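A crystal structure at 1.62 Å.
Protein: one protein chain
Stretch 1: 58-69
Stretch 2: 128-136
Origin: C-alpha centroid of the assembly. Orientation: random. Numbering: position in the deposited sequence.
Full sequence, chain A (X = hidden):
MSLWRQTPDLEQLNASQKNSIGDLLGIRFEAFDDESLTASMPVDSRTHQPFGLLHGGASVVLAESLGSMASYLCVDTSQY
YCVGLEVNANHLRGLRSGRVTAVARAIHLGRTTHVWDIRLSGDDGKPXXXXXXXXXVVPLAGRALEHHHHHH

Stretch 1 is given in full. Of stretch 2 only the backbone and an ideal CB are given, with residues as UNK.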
ATOM      1  N   ALA A  58      -5.838  14.890  -2.428  1.00 14.56           N
ATOM      2  CA  ALA A  58      -7.241  15.276  -2.271  1.00 14.68           C
ATOM      3  C   ALA A  58      -8.156  14.070  -2.518  1.00 12.97           C
ATOM      4  O   ALA A  58      -9.177  13.905  -1.832  1.00 15.03           O
ATOM      5  CB  ALA A  58      -7.590  16.446  -3.200  1.00 16.96           C
ATOM      6  N   SER A  59      -7.799  13.222  -3.481  1.00 14.06           N
ATOM      7  CA  SER A  59      -8.537  11.980  -3.695  1.00 14.72           C
ATOM      8  C   SER A  59      -8.506  11.144  -2.428  1.00 14.71           C
ATOM      9  O   SER A  59      -9.514  10.530  -2.060  1.00 14.71           O
ATOM     10  CB  SER A  59      -7.957  11.157  -4.845  1.00 17.43           C
ATOM     11  OG  SER A  59      -8.330  11.712  -6.092  1.00 15.99           O
ATOM     12  N   VAL A  60      -7.361  11.140  -1.756  1.00 14.24           N
ATOM     13  CA  VAL A  60      -7.222  10.357  -0.533  1.00 14.46           C
ATOM     14  C   VAL A  60      -8.014  10.993   0.629  1.00 14.97           C
ATOM     15  O   VAL A  60      -8.625  10.273   1.417  1.00 15.22           O
ATOM     16  CB  VAL A  60      -5.745  10.073  -0.186  1.00 13.67           C
ATOM     17  CG1 VAL A  60      -5.639   9.273   1.130  1.00 14.42           C
ATOM     18  CG2 VAL A  60      -5.086   9.278  -1.322  1.00 13.80           C
ATOM     19  N   VAL A  61      -8.056  12.325   0.712  1.00 12.86           N
ATOM     20  CA  VAL A  61      -8.915  12.972   1.719  1.00 13.78           C
ATOM     21  C   VAL A  61     -10.367  12.524   1.534  1.00 16.24           C
ATOM     22  O   VAL A  61     -11.051  12.163   2.500  1.00 14.18           O
ATOM     23  CB  VAL A  61      -8.871  14.519   1.645  1.00 13.45           C
ATOM     24  CG1 VAL A  61      -9.870  15.124   2.654  1.00 14.18           C
ATOM     25  CG2 VAL A  61      -7.475  15.036   1.936  1.00 14.82           C
ATOM     26  N   LEU A  62     -10.848  12.546   0.296  1.00 14.08           N
ATOM     27  CA  LEU A  62     -12.204  12.087   0.025  1.00 13.53           C
ATOM     28  C   LEU A  62     -12.386  10.630   0.463  1.00 15.86           C
ATOM     29  O   LEU A  62     -13.346  10.298   1.171  1.00 15.09           O
ATOM     30  CB  LEU A  62     -12.542  12.248  -1.453  1.00 14.19           C
ATOM     31  CG  LEU A  62     -13.925  11.755  -1.870  1.00 13.41           C
ATOM     32  CD1 LEU A  62     -15.020  12.407  -1.018  1.00 15.63           C
ATOM     33  CD2 LEU A  62     -14.129  12.055  -3.365  1.00 13.72           C
ATOM     34  N   ALA A  63     -11.441   9.777   0.085  1.00 14.46           N
ATOM     35  CA  ALA A  63     -11.541   8.352   0.407  1.00 15.44           C
ATOM     36  C   ALA A  63     -11.541   8.132   1.910  1.00 17.38           C
ATOM     37  O   ALA A  63     -12.350   7.346   2.435  1.00 17.22           O
ATOM     38  CB  ALA A  63     -10.400   7.577  -0.246  1.00 15.55           C
ATOM     39  N   GLU A  64     -10.645   8.825   2.606  1.00 14.75           N
ATOM     40  CA  GLU A  64     -10.516   8.627   4.055  1.00 15.70           C
ATOM     41  C   GLU A  64     -11.685   9.255   4.819  1.00 16.27           C
ATOM     42  O   GLU A  64     -12.123   8.702   5.832  1.00 15.89           O
ATOM     43  CB  GLU A  64      -9.147   9.101   4.581  1.00 16.95           C
ATOM     44  CG  GLU A  64      -8.903   8.659   6.016  1.00 21.95           C
ATOM     45  CD  GLU A  64      -7.437   8.393   6.371  1.00 15.30           C
ATOM     46  OE1 GLU A  64      -6.578   8.145   5.476  1.00 23.31           O
ATOM     47  OE2 GLU A  64      -7.175   8.407   7.583  1.00 25.76           O
ATOM     48  N   SER A  65     -12.215  10.378   4.331  1.00 14.58           N
ATOM     49  CA  SER A  65     -13.422  10.965   4.922  1.00 15.68           C
ATOM     50  C   SER A  65     -14.571   9.982   4.820  1.00 15.91           C
ATOM     51  O   SER A  65     -15.304   9.766   5.782  1.00 16.44           O
ATOM     52  CB  SER A  65     -13.844  12.250   4.189  1.00 15.88           C
ATOM     53  OG  SER A  65     -13.224  13.390   4.748  1.00 14.75           O
ATOM     54  N   LEU A  66     -14.723   9.408   3.635  1.00 15.16           N
ATOM     55  CA  LEU A  66     -15.827   8.522   3.331  1.00 14.56           C
ATOM     56  C   LEU A  66     -15.714   7.242   4.141  1.00 16.03           C
ATOM     57  O   LEU A  66     -16.656   6.847   4.813  1.00 15.66           O
ATOM     58  CB  LEU A  66     -15.849   8.209   1.830  1.00 15.90           C
ATOM     59  CG  LEU A  66     -16.953   7.271   1.361  1.00 17.42           C
ATOM     60  CD1 LEU A  66     -18.315   7.795   1.817  1.00 17.64           C
ATOM     61  CD2 LEU A  66     -16.910   7.148  -0.147  1.00 18.16           C
ATOM     62  N   GLY A  67     -14.551   6.601   4.100  1.00 17.09           N
ATOM     63  CA  GLY A  67     -14.362   5.365   4.841  1.00 15.78           C
ATOM     64  C   GLY A  67     -14.408   5.534   6.348  1.00 16.44           C
ATOM     65  O   GLY A  67     -14.905   4.645   7.051  1.00 19.75           O
ATOM     66  N   SER A  68     -13.890   6.646   6.859  1.00 17.36           N
ATOM     67  CA  SER A  68     -13.924   6.875   8.304  1.00 18.34           C
ATOM     68  C   SER A  68     -15.357   7.072   8.781  1.00 19.94           C
ATOM     69  O   SER A  68     -15.740   6.579   9.850  1.00 18.69           O
ATOM     70  CB  SER A  68     -13.069   8.076   8.695  1.00 18.94           C
ATOM     71  OG  SER A  68     -11.715   7.832   8.352  1.00 29.80           O
ATOM     72  N   MET A  69     -16.149   7.778   7.985  1.00 17.08           N
ATOM     73  CA  MET A  69     -17.552   7.992   8.326  1.00 19.47           C
ATOM     74  C   MET A  69     -18.301   6.668   8.256  1.00 18.61           C
ATOM     75  O   MET A  69     -19.131   6.358   9.120  1.00 20.32           O
ATOM     76  CB  MET A  69     -18.198   9.008   7.389  1.00 21.08           C
ATOM     77  CG  MET A  69     -19.588   9.426   7.824  1.00 30.26           C
ATOM     78  SD  MET A  69     -19.502  10.392   9.342  1.00 37.60           S
ATOM     79  CE  MET A  69     -18.841  11.936   8.713  1.00 30.54           C
ATOM     80  N   UNK A 128     -11.032   6.775 -11.761  1.00 15.56           N
ATOM     81  CA  UNK A 128      -9.965   7.761 -11.646  1.00 16.69           C
ATOM     82  C   UNK A 128      -8.995   7.429 -10.516  1.00 14.41           C
ATOM     83  O   UNK A 128      -7.844   7.841 -10.535  1.00 16.05           O
ATOM     84  CB  UNK A 128     -10.561   9.153 -11.426  1.00 16.69           C
ATOM     85  N   UNK A 129      -9.483   6.704  -9.510  1.00 15.43           N
ATOM     86  CA  UNK A 129      -8.635   6.327  -8.380  1.00 12.91           C
ATOM     87  C   UNK A 129      -9.290   5.138  -7.681  1.00 13.93           C
ATOM     88  O   UNK A 129     -10.519   5.029  -7.645  1.00 15.76           O
ATOM     89  CB  UNK A 129      -8.435   7.497  -7.414  1.00 12.91           C
ATOM     90  N   UNK A 130      -8.471   4.227  -7.162  1.00 13.74           N
ATOM     91  CA  UNK A 130      -9.004   3.181  -6.301  1.00 15.85           C
ATOM     92  C   UNK A 130      -8.222   3.230  -5.005  1.00 14.27           C
ATOM     93  O   UNK A 130      -6.996   3.328  -5.024  1.00 14.10           O
ATOM     94  CB  UNK A 130      -8.917   1.801  -6.957  1.00 15.85           C
ATOM     95  N   UNK A 131      -8.920   3.188  -3.872  1.00 12.45           N
ATOM     96  CA  UNK A 131      -8.247   3.281  -2.584  1.00 12.83           C
ATOM     97  C   UNK A 131      -8.642   2.106  -1.717  1.00 14.18           C
ATOM     98  O   UNK A 131      -9.727   1.553  -1.873  1.00 14.55           O
ATOM     99  CB  UNK A 131      -8.579   4.601  -1.884  1.00 12.83           C
ATOM    100  N   UNK A 132      -7.755   1.724  -0.808  1.00 14.84           N
ATOM    101  CA  UNK A 132      -8.146   0.787   0.242  1.00 14.72           C
ATOM    102  C   UNK A 132      -7.757   1.360   1.591  1.00 12.69           C
ATOM    103  O   UNK A 132      -6.646   1.877   1.791  1.00 13.62           O
ATOM    104  CB  UNK A 132      -7.499  -0.583   0.030  1.00 14.72           C
ATOM    105  N   UNK A 133      -8.704   1.322   2.521  1.00 12.10           N
ATOM    106  CA  UNK A 133      -8.507   1.969   3.810  1.00 13.24           C
ATOM    107  C   UNK A 133      -8.664   0.964   4.942  1.00 12.39           C
ATOM    108  O   UNK A 133      -9.641   0.216   4.976  1.00 13.44           O
ATOM    109  CB  UNK A 133      -9.491   3.127   3.986  1.00 13.24           C
ATOM    110  N   UNK A 134      -7.682   0.937   5.835  1.00 13.80           N
ATOM    111  CA  UNK A 134      -7.763   0.163   7.085  1.00 14.03           C
ATOM    112  C   UNK A 134      -7.970   1.110   8.267  1.00 14.46           C
ATOM    113  O   UNK A 134      -7.141   1.983   8.520  1.00 14.09           O
ATOM    114  CB  UNK A 134      -6.500  -0.676   7.290  1.00 14.03           C
ATOM    115  N   UNK A 135      -9.084   0.928   8.981  1.00 14.12           N
ATOM    116  CA  UNK A 135      -9.402   1.721  10.168  1.00 16.40           C
ATOM    117  C   UNK A 135      -9.100   0.893  11.402  1.00 16.88           C
ATOM    118  O   UNK A 135      -9.287  -0.317  11.393  1.00 17.25           O
ATOM    119  CB  UNK A 135     -10.863   2.174  10.161  1.00 16.40           C
ATOM    120  N   UNK A 136      -8.622   1.544  12.457  1.00 16.30           N
ATOM    121  CA  UNK A 136      -8.494   0.893  13.761  1.00 17.81           C
ATOM    122  C   UNK A 136      -9.743   1.196  14.582  1.00 18.70           C
ATOM    123  O   UNK A 136     -10.250   2.313  14.574  1.00 19.71           O
ATOM    124  CB  UNK A 136      -7.233   1.359  14.492  1.00 17.81           C
TER

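Stretch 2 is a strand that packs against helix 58-69, the two axes approaching to 9.0 Å with their N-to-C directions 45° apart. Its odd-numbered positions from 129 to 135 aim their CA-to-CB bonds toward the helix, and the visible helix surface there is small: Ser59, Ala63 and Gly67, flanked by Glu64 and Ser68.

At position 128, phi/psi of -113/-26 depart from the extended values of the following residues. CA-to-CB points toward the helix, but no atom of stretch 1 lies within 5.5 Å of the ideal CB, so a small or polar side chain would fit, as would a longer one. The residue is Ser128. Its chi1 is p, and a water joins it to the helix: water 1 is hydrogen-bonded to Ser128 OG at 2.8 Å and to Ser59 OG at 3.0 Å, bridging a gap too wide for direct contact.

Position 129 is extended and faces Ser59, whose OG lies 4.4 Å from the ideal CB. A small or medium side chain, apolar or weakly polar, would suit. Cys129 occupies it with chi1 t, and Cys129 SG packs 4.1 Å from Ser59 CB, a van der Waals contact.

Position 130 is out of reach of the helix, which therefore sets little preference; the extended backbone is compatible with a beta-branched residue, among many others. It is Ile130, with both chi angles t.

At position 131 the ideal CB already lies 3.9 Å from Ala63 CB. With the backbones this close (CA to CA, 6.7 Å between Ala63 and position 131), a small residue is the natural expectation; a longer chain would have to turn aside. Ala131 meets Ala63 methyl to methyl, CB to CB at 3.9 Å, an apolar contact.

Position 132 points away, leaving polar, charged or apolar chains equally possible as far as the helix is concerned. Arg132 extends from that side, its guanidinium hydrogen-bonded elsewhere in the structure.

Position 133 points toward the helix with more room: its ideal CB is 5.3 Å from Ala63 O and 5.4 Å from Gly67 CA. The absence of a side chain at Gly67 leaves a hollow that a medium or large apolar residue could enter, leucine, isoleucine or methionine among them. Leu133 (chi1 t, chi2 p) has the largest area covered by the helix of any residue in the strand. Leu133 CD2 reaches 3.7 Å from Gly67 CA and 3.9 Å from Ser68 N, while Leu133 CD1 lies 4.0 Å from Glu64 OE1. A CB on Gly67 would come within 2.4 Å of Leu133 CD2, a clash.

Position 134 is out of reach, so the helix does not discriminate; the extended backbone would accept a beta-branched, polar or apolar residue. It is Thr134, chi1 m, its OG1 hydrogen-bonded elsewhere in the structure.

Position 135 points toward the helix, but its ideal CB has no helix atom within 5.5 Å, so a short side chain would fit without touching the helix, while a long, flexible one, such as methionine, lysine or glutamine, could reach it. Met135, all three chi angles m, brings CE to 3.4 Å from Ser68 OG, a hydroxyl already donating to Glu64 O at 2.7 Å.

Position 136 is out of reach, with little to choose between side chains; it is Ala136.

Stretch 2, residues 128-136: SCIARLTMA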
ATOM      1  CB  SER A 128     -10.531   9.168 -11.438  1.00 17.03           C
ATOM      2  OG  SER A 128     -11.303   9.253 -10.243  1.00 15.31           O
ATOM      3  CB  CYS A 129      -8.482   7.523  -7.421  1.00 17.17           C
ATOM      4  SG  CYS A 129      -7.557   7.221  -5.897  1.00 16.58           S
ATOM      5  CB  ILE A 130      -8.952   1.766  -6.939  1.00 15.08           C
ATOM      6  CG1 ILE A 130      -9.419   0.713  -5.922  1.00 17.37           C
ATOM      7  CG2 ILE A 130      -7.539   1.423  -7.471  1.00 13.94           C
ATOM      8  CD1 ILE A 130      -9.647  -0.657  -6.556  1.00 19.61           C
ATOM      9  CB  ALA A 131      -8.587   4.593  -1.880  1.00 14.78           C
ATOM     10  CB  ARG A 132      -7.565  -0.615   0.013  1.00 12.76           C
ATOM     11  CG  ARG A 132      -8.249  -1.680   0.900  1.00 13.56           C
ATOM     12  CD  ARG A 132      -7.869  -3.110   0.507  1.00 14.35           C
ATOM     13  NE  ARG A 132      -6.495  -3.409   0.870  1.00 15.69           N
ATOM     14  CZ  ARG A 132      -5.474  -3.446   0.022  1.00 17.98           C
ATOM     15  NH1 ARG A 132      -5.672  -3.251  -1.279  1.00 17.62           N
ATOM     16  NH2 ARG A 132      -4.258  -3.697   0.477  1.00 19.49           N
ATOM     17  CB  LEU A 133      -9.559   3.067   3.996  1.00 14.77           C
ATOM     18  CG  LEU A 133      -9.551   3.808   5.342  1.00 12.87           C
ATOM     19  CD1 LEU A 133      -8.248   4.561   5.568  1.00 16.92           C
ATOM     20  CD2 LEU A 133     -10.760   4.777   5.365  1.00 15.73           C
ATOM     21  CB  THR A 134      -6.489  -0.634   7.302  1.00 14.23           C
ATOM     22  OG1 THR A 134      -6.251  -1.435   6.141  1.00 17.31           O
ATOM     23  CG2 THR A 134      -6.602  -1.552   8.549  1.00 17.25           C
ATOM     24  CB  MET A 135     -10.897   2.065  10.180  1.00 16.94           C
ATOM     25  CG  MET A 135     -11.359   2.910   8.999  1.00 17.70           C
ATOM     26  SD  MET A 135     -10.641   4.561   9.019  1.00 18.91           S
ATOM     27  CE  MET A 135     -11.349   5.234  10.530  1.00 18.92           C
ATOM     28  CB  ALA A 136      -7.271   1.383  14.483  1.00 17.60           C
TER
HETATM   29  O   HOH W   1      -9.521  10.640  -8.616  1.00 17.90           O
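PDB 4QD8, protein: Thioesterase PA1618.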